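Local coordinates for probable sugar ABC transporter, sugar-binding protein (Streptococcus pneumoniae, PDB 2W7Y) that binds the blood group A-trisaccharide as the solute-binding protein of a probable sugar ABC transporter, presumably delivering captured glycans for uptake, at residues A[281-295]-A[365-377]. Residues are numbered along the deposited sequence; the frame is centred on the assembly and turned at random.
Sequences VWASGEMSKNPSLAP and EATTKILGQAITQ. With GAL (beta-D-galactopyranose), chain C; A2G (2-acetamido-2-deoxy-alpha-D-galactopyranose), chain B.
Val281 and Ala374 meet through methyl groups, CG1 of the valine lying 3.6 Å from CB of the alanine, on the face that the later turns of helix 366-377 present to segment 281-295. CG1 also touches Ile375, CG2 approaches Ile375 CG1 and Leu371 CD2, and the Val281 side chain crosses those of Leu371 and Ile375 at about a right angle. Pro295 also packs on Ala374, its CB 3.7 Å from the alanine CB; it belongs to strand 293-295, which pairs with strand 157-164 in a mixed sheet, so the helix packs on both this strand and the 3-10 turn and short helix before it. The CG corner of the proline ring sits 3.6 Å from CD of Gln373, whose extended chain runs across it.

Polar bonds lie near both ends of this apolar patch. Gln377 NE2 donates to Pro295 O at 3.0 Å, the oxygen lying in the plane of the amide, although the donor stands 67° above the carbonyl plane. At the other end, Ser288 OG and Thr367 OG1 share a hydrogen bond of 2.8 Å. The serine reaches it with OG between its backbone N and carbonyl carbon (chi1 69°), while CB packs against CD1 of Ile370. Between the two polar ends, Ser284 packs on Ile370 and Leu371, its OG 3.4 Å from Leu371 CA; this hydroxyl donates in the carbonyl plane to Val281 O, which also accepts from Ser284 N.

Next to Val281, Trp282 points away from the helix to the glycan. Galactose C5 lies over one ring face, and NE1 bonds at the edge to O6 of the N-acetylgalactosamine. The turn that carries this sugar-binding tryptophan is thus backed by a mainly apolar interface, with a single uncharged hydrogen bond toward each end and no salt bridge across it.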
loop_
_atom_site.group_PDB
_atom_site.type_symbol
_atom_site.label_atom_id
_atom_site.label_comp_id
_atom_site.label_asym_id
_atom_site.label_seq_id
_atom_site.Cartn_x
_atom_site.Cartn_y
_atom_site.Cartn_z
ATOM N N VAL A 281 1.041 -3.327 -7.358
ATOM C CA VAL A 281 0.955 -4.433 -8.317
ATOM C C VAL A 281 -0.439 -5.063 -8.355
ATOM O O VAL A 281 -0.858 -5.602 -9.380
ATOM C CB VAL A 281 2.041 -5.527 -8.055
ATOM C CG1 VAL A 281 3.441 -4.946 -8.190
ATOM C CG2 VAL A 281 1.861 -6.187 -6.684
ATOM N N TRP A 282 -1.150 -4.966 -7.232
ATOM C CA TRP A 282 -2.492 -5.520 -7.073
ATOM C C TRP A 282 -3.522 -4.898 -8.022
ATOM O O TRP A 282 -4.629 -5.415 -8.160
ATOM C CB TRP A 282 -2.943 -5.369 -5.617
ATOM C CG TRP A 282 -2.872 -3.949 -5.104
ATOM C CD1 TRP A 282 -3.833 -2.988 -5.230
ATOM C CD2 TRP A 282 -1.784 -3.339 -4.392
ATOM N NE1 TRP A 282 -3.416 -1.823 -4.639
ATOM C CE2 TRP A 282 -2.161 -2.006 -4.121
ATOM C CE3 TRP A 282 -0.531 -3.788 -3.954
ATOM C CZ2 TRP A 282 -1.332 -1.121 -3.425
ATOM C CZ3 TRP A 282 0.291 -2.906 -3.265
ATOM C CH2 TRP A 282 -0.112 -1.590 -3.009
ATOM N N ALA A 283 -3.143 -3.800 -8.678
ATOM C CA ALA A 283 -3.992 -3.121 -9.663
ATOM C C ALA A 283 -4.088 -3.868 -10.995
ATOM O O ALA A 283 -4.907 -3.522 -11.849
ATOM C CB ALA A 283 -3.494 -1.700 -9.894
ATOM N N SER A 284 -3.255 -4.896 -11.151
ATOM C CA SER A 284 -3.095 -5.643 -12.404
ATOM C C SER A 284 -4.381 -6.160 -13.045
ATOM O O SER A 284 -4.523 -6.100 -14.267
ATOM C CB SER A 284 -2.126 -6.803 -12.195
ATOM O OG SER A 284 -0.822 -6.314 -11.986
ATOM N N GLY A 285 -5.299 -6.671 -12.228
ATOM C CA GLY A 285 -6.582 -7.180 -12.714
ATOM C C GLY A 285 -7.459 -6.131 -13.375
ATOM O O GLY A 285 -8.198 -6.431 -14.318
ATOM N N GLU A 286 -7.383 -4.903 -12.868
ATOM C CA GLU A 286 -8.123 -3.774 -13.432
ATOM C C GLU A 286 -7.367 -3.183 -14.612
ATOM O O GLU A 286 -7.951 -2.567 -15.505
ATOM C CB GLU A 286 -8.339 -2.691 -12.368
ATOM C CG GLU A 286 -9.277 -3.091 -11.239
ATOM C CD GLU A 286 -10.700 -3.288 -11.709
ATOM O OE1 GLU A 286 -11.241 -4.401 -11.518
ATOM O OE2 GLU A 286 -11.276 -2.333 -12.277
HETATM N N MSE A 287 -6.058 -3.399 -14.612
HETATM C CA MSE A 287 -5.171 -2.786 -15.585
HETATM C C MSE A 287 -5.066 -3.588 -16.885
HETATM O O MSE A 287 -4.970 -3.006 -17.969
HETATM C CB MSE A 287 -3.799 -2.570 -14.948
HETATM C CG MSE A 287 -3.259 -1.169 -15.127
HETATM SE SE MSE A 287 -3.849 0.186 -13.844
HETATM C CE MSE A 287 -5.765 0.282 -14.160
ATOM N N SER A 288 -5.115 -4.916 -16.770
ATOM C CA SER A 288 -4.955 -5.830 -17.910
ATOM C C SER A 288 -6.051 -5.702 -18.972
ATOM O O SER A 288 -5.899 -6.201 -20.088
ATOM C CB SER A 288 -4.882 -7.280 -17.423
ATOM O OG SER A 288 -6.131 -7.716 -16.913
ATOM N N LYS A 289 -7.149 -5.039 -18.613
ATOM C CA LYS A 289 -8.271 -4.797 -19.528
ATOM C C LYS A 289 -7.877 -3.840 -20.657
ATOM O O LYS A 289 -8.365 -3.956 -21.781
ATOM C CB LYS A 289 -9.472 -4.234 -18.755
ATOM C CG LYS A 289 -9.924 -5.080 -17.550
ATOM C CD LYS A 289 -10.702 -6.318 -17.994
ATOM C CE LYS A 289 -11.553 -6.881 -16.864
ATOM N NZ LYS A 289 -12.487 -7.938 -17.351
ATOM N N ASN A 290 -6.985 -2.903 -20.345
ATOM C CA ASN A 290 -6.470 -1.949 -21.316
ATOM C C ASN A 290 -4.992 -2.256 -21.596
ATOM O O ASN A 290 -4.140 -2.048 -20.733
ATOM C CB ASN A 290 -6.662 -0.518 -20.787
ATOM C CG ASN A 290 -6.331 0.555 -21.815
ATOM O OD1 ASN A 290 -5.687 0.295 -22.831
ATOM N ND2 ASN A 290 -6.775 1.779 -21.546
ATOM N N PRO A 291 -4.682 -2.761 -22.807
ATOM C CA PRO A 291 -3.307 -3.180 -23.098
ATOM C C PRO A 291 -2.337 -2.011 -23.338
ATOM O O PRO A 291 -1.134 -2.235 -23.502
ATOM C CB PRO A 291 -3.454 -4.047 -24.363
ATOM C CG PRO A 291 -4.941 -4.127 -24.657
ATOM C CD PRO A 291 -5.571 -2.965 -23.964
ATOM N N SER A 292 -2.859 -0.781 -23.341
ATOM C CA SER A 292 -2.046 0.424 -23.522
ATOM C C SER A 292 -1.227 0.774 -22.286
ATOM O O SER A 292 -0.251 1.514 -22.371
ATOM C CB SER A 292 -2.926 1.618 -23.903
ATOM O OG SER A 292 -3.452 1.471 -25.212
ATOM N N LEU A 293 -1.626 0.248 -21.135
ATOM C CA LEU A 293 -0.988 0.629 -19.887
ATOM C C LEU A 293 -0.026 -0.431 -19.331
ATOM O O LEU A 293 -0.281 -1.639 -19.406
ATOM C CB LEU A 293 -2.027 1.102 -18.856
ATOM C CG LEU A 293 -3.363 0.367 -18.834
ATOM C CD1 LEU A 293 -3.145 -0.869 -18.035
ATOM C CD2 LEU A 293 -4.501 1.188 -18.238
ATOM N N ALA A 294 1.090 0.044 -18.796
ATOM C CA ALA A 294 2.201 -0.817 -18.444
ATOM C C ALA A 294 2.772 -0.492 -17.058
ATOM O O ALA A 294 2.632 0.632 -16.567
ATOM C CB ALA A 294 3.284 -0.718 -19.514
ATOM N N PRO A 295 3.398 -1.489 -16.408
ATOM C CA PRO A 295 4.076 -1.197 -15.147
ATOM C C PRO A 295 5.415 -0.472 -15.329
ATOM O O PRO A 295 6.124 -0.695 -16.310
ATOM C CB PRO A 295 4.297 -2.582 -14.536
ATOM C CG PRO A 295 4.322 -3.514 -15.686
ATOM C CD PRO A 295 3.472 -2.918 -16.769
ATOM N N GLU A 365 -3.114 -16.128 -18.573
ATOM C CA GLU A 365 -3.872 -14.962 -18.139
ATOM C C GLU A 365 -3.074 -13.671 -18.297
ATOM O O GLU A 365 -1.915 -13.588 -17.881
ATOM C CB GLU A 365 -4.318 -15.123 -16.682
ATOM C CG GLU A 365 -5.385 -16.192 -16.457
ATOM C CD GLU A 365 -6.752 -15.796 -16.992
ATOM O OE1 GLU A 365 -7.499 -16.701 -17.415
ATOM O OE2 GLU A 365 -7.082 -14.589 -16.987
ATOM N N ALA A 366 -3.711 -12.668 -18.898
ATOM C CA ALA A 366 -3.094 -11.361 -19.106
ATOM C C ALA A 366 -2.808 -10.678 -17.772
ATOM O O ALA A 366 -1.777 -10.028 -17.616
ATOM C CB ALA A 366 -3.982 -10.483 -19.981
ATOM N N THR A 367 -3.725 -10.843 -16.821
ATOM C CA THR A 367 -3.587 -10.302 -15.470
ATOM C C THR A 367 -2.330 -10.823 -14.769
ATOM O O THR A 367 -1.549 -10.045 -14.217
ATOM C CB THR A 367 -4.846 -10.600 -14.619
ATOM O OG1 THR A 367 -5.948 -9.835 -15.126
ATOM C CG2 THR A 367 -4.620 -10.248 -13.148
ATOM N N THR A 368 -2.148 -12.139 -14.805
ATOM C CA THR A 368 -1.002 -12.804 -14.184
ATOM C C THR A 368 0.322 -12.430 -14.871
ATOM O O THR A 368 1.361 -12.364 -14.217
ATOM C CB THR A 368 -1.217 -14.342 -14.163
ATOM O OG1 THR A 368 -2.520 -14.629 -13.637
ATOM C CG2 THR A 368 -0.170 -15.042 -13.309
ATOM N N LYS A 369 0.268 -12.161 -16.176
ATOM C CA LYS A 369 1.438 -11.727 -16.949
ATOM C C LYS A 369 2.010 -10.377 -16.506
ATOM O O LYS A 369 3.186 -10.301 -16.154
ATOM C CB LYS A 369 1.131 -11.697 -18.454
ATOM C CG LYS A 369 1.234 -13.053 -19.144
ATOM C CD LYS A 369 0.737 -12.988 -20.592
ATOM C CE LYS A 369 1.737 -12.296 -21.517
ATOM N NZ LYS A 369 1.179 -12.127 -22.885
ATOM N N ILE A 370 1.196 -9.317 -16.525
ATOM C CA ILE A 370 1.687 -7.995 -16.102
ATOM C C ILE A 370 1.866 -7.899 -14.592
ATOM O O ILE A 370 2.632 -7.070 -14.121
ATOM C CB ILE A 370 0.872 -6.756 -16.658
ATOM C CG1 ILE A 370 -0.377 -6.430 -15.817
ATOM C CG2 ILE A 370 0.626 -6.853 -18.160
ATOM C CD1 ILE A 370 -1.525 -7.378 -15.943
ATOM N N LEU A 371 1.169 -8.755 -13.844
ATOM C CA LEU A 371 1.369 -8.866 -12.399
ATOM C C LEU A 371 2.803 -9.289 -12.111
ATOM O O LEU A 371 3.503 -8.638 -11.337
ATOM C CB LEU A 371 0.412 -9.892 -11.792
ATOM C CG LEU A 371 -0.196 -9.709 -10.395
ATOM C CD1 LEU A 371 -0.634 -11.066 -9.873
ATOM C CD2 LEU A 371 0.697 -9.009 -9.388
ATOM N N GLY A 372 3.226 -10.379 -12.745
ATOM C CA GLY A 372 4.590 -10.883 -12.631
ATOM C C GLY A 372 5.619 -9.895 -13.141
ATOM O O GLY A 372 6.718 -9.803 -12.592
ATOM N N GLN A 373 5.257 -9.155 -14.189
ATOM C CA GLN A 373 6.108 -8.106 -14.749
ATOM C C GLN A 373 6.277 -6.958 -13.759
ATOM O O GLN A 373 7.388 -6.476 -13.542
ATOM C CB GLN A 373 5.534 -7.580 -16.073
ATOM C CG GLN A 373 6.525 -6.736 -16.870
ATOM C CD GLN A 373 5.879 -5.838 -17.916
ATOM O OE1 GLN A 373 4.705 -5.996 -18.268
ATOM N NE2 GLN A 373 6.654 -4.887 -18.424
ATOM N N ALA A 374 5.167 -6.538 -13.156
ATOM C CA ALA A 374 5.166 -5.470 -12.159
ATOM C C ALA A 374 5.957 -5.849 -10.903
ATOM O O ALA A 374 6.709 -5.029 -10.373
ATOM C CB ALA A 374 3.735 -5.076 -11.806
ATOM N N ILE A 375 5.793 -7.085 -10.438
ATOM C CA ILE A 375 6.548 -7.579 -9.276
ATOM C C ILE A 375 8.061 -7.643 -9.548
ATOM O O ILE A 375 8.857 -7.191 -8.724
ATOM C CB ILE A 375 6.011 -8.948 -8.761
ATOM C CG1 ILE A 375 4.582 -8.797 -8.219
ATOM C CG2 ILE A 375 6.924 -9.513 -7.673
ATOM C CD1 ILE A 375 3.857 -10.120 -8.004
ATOM N N THR A 376 8.441 -8.187 -10.707
ATOM C CA THR A 376 9.852 -8.300 -11.112
ATOM C C THR A 376 10.562 -6.937 -11.172
ATOM O O THR A 376 11.742 -6.836 -10.830
ATOM C CB THR A 376 10.002 -9.080 -12.454
ATOM O OG1 THR A 376 9.581 -10.436 -12.262
ATOM C CG2 THR A 376 11.442 -9.096 -12.958
ATOM N N GLN A 377 9.837 -5.900 -11.590
ATOM C CA GLN A 377 10.379 -4.538 -11.625
ATOM C C GLN A 377 10.761 -4.016 -10.239
ATOM O O GLN A 377 11.831 -3.425 -10.077
ATOM C CB GLN A 377 9.392 -3.580 -12.286
ATOM C CG GLN A 377 9.280 -3.739 -13.795
ATOM C CD GLN A 377 8.260 -2.796 -14.389
ATOM O OE1 GLN A 377 7.475 -2.186 -13.666
ATOM N NE2 GLN A 377 8.267 -2.668 -15.710
HETATM C C1 GAL C . -5.895 -4.426 -1.212
HETATM C C2 GAL C . -5.943 -2.994 -0.678
HETATM C C3 GAL C . -4.706 -2.208 -1.122
HETATM C C4 GAL C . -3.410 -2.988 -0.869
HETATM C C5 GAL C . -3.538 -4.383 -1.495
HETATM C C6 GAL C . -2.299 -5.265 -1.320
HETATM O O1 GAL C . -6.889 -5.187 -0.564
HETATM O O2 GAL C . -7.117 -2.382 -1.170
HETATM O O3 GAL C . -4.677 -0.955 -0.478
HETATM O O4 GAL C . -3.180 -3.058 0.519
HETATM O O5 GAL C . -4.657 -5.048 -0.941
HETATM O O6 GAL C . -2.301 -6.266 -2.322
HETATM O O5 A2G B . -4.473 0.442 -2.402
HETATM C C1 A2G B . -4.161 0.151 -1.014
HETATM C C2 A2G B . -4.288 1.446 -0.228
HETATM N N2 A2G B . -4.027 1.232 1.196
HETATM C C3 A2G B . -5.716 1.990 -0.364
HETATM O O3 A2G B . -5.880 3.156 0.446
HETATM C C4 A2G B . -6.045 2.271 -1.831
HETATM O O4 A2G B . -5.202 3.315 -2.336
HETATM C C5 A2G B . -5.826 0.985 -2.638
HETATM C C6 A2G B . -6.052 1.205 -4.132
HETATM O O6 A2G B . -5.711 0.001 -4.824
HETATM C C7 A2G B . -3.133 1.952 1.864
HETATM O O7 A2G B . -2.427 2.830 1.368
HETATM C C8 A2G B . -3.024 1.595 3.344
#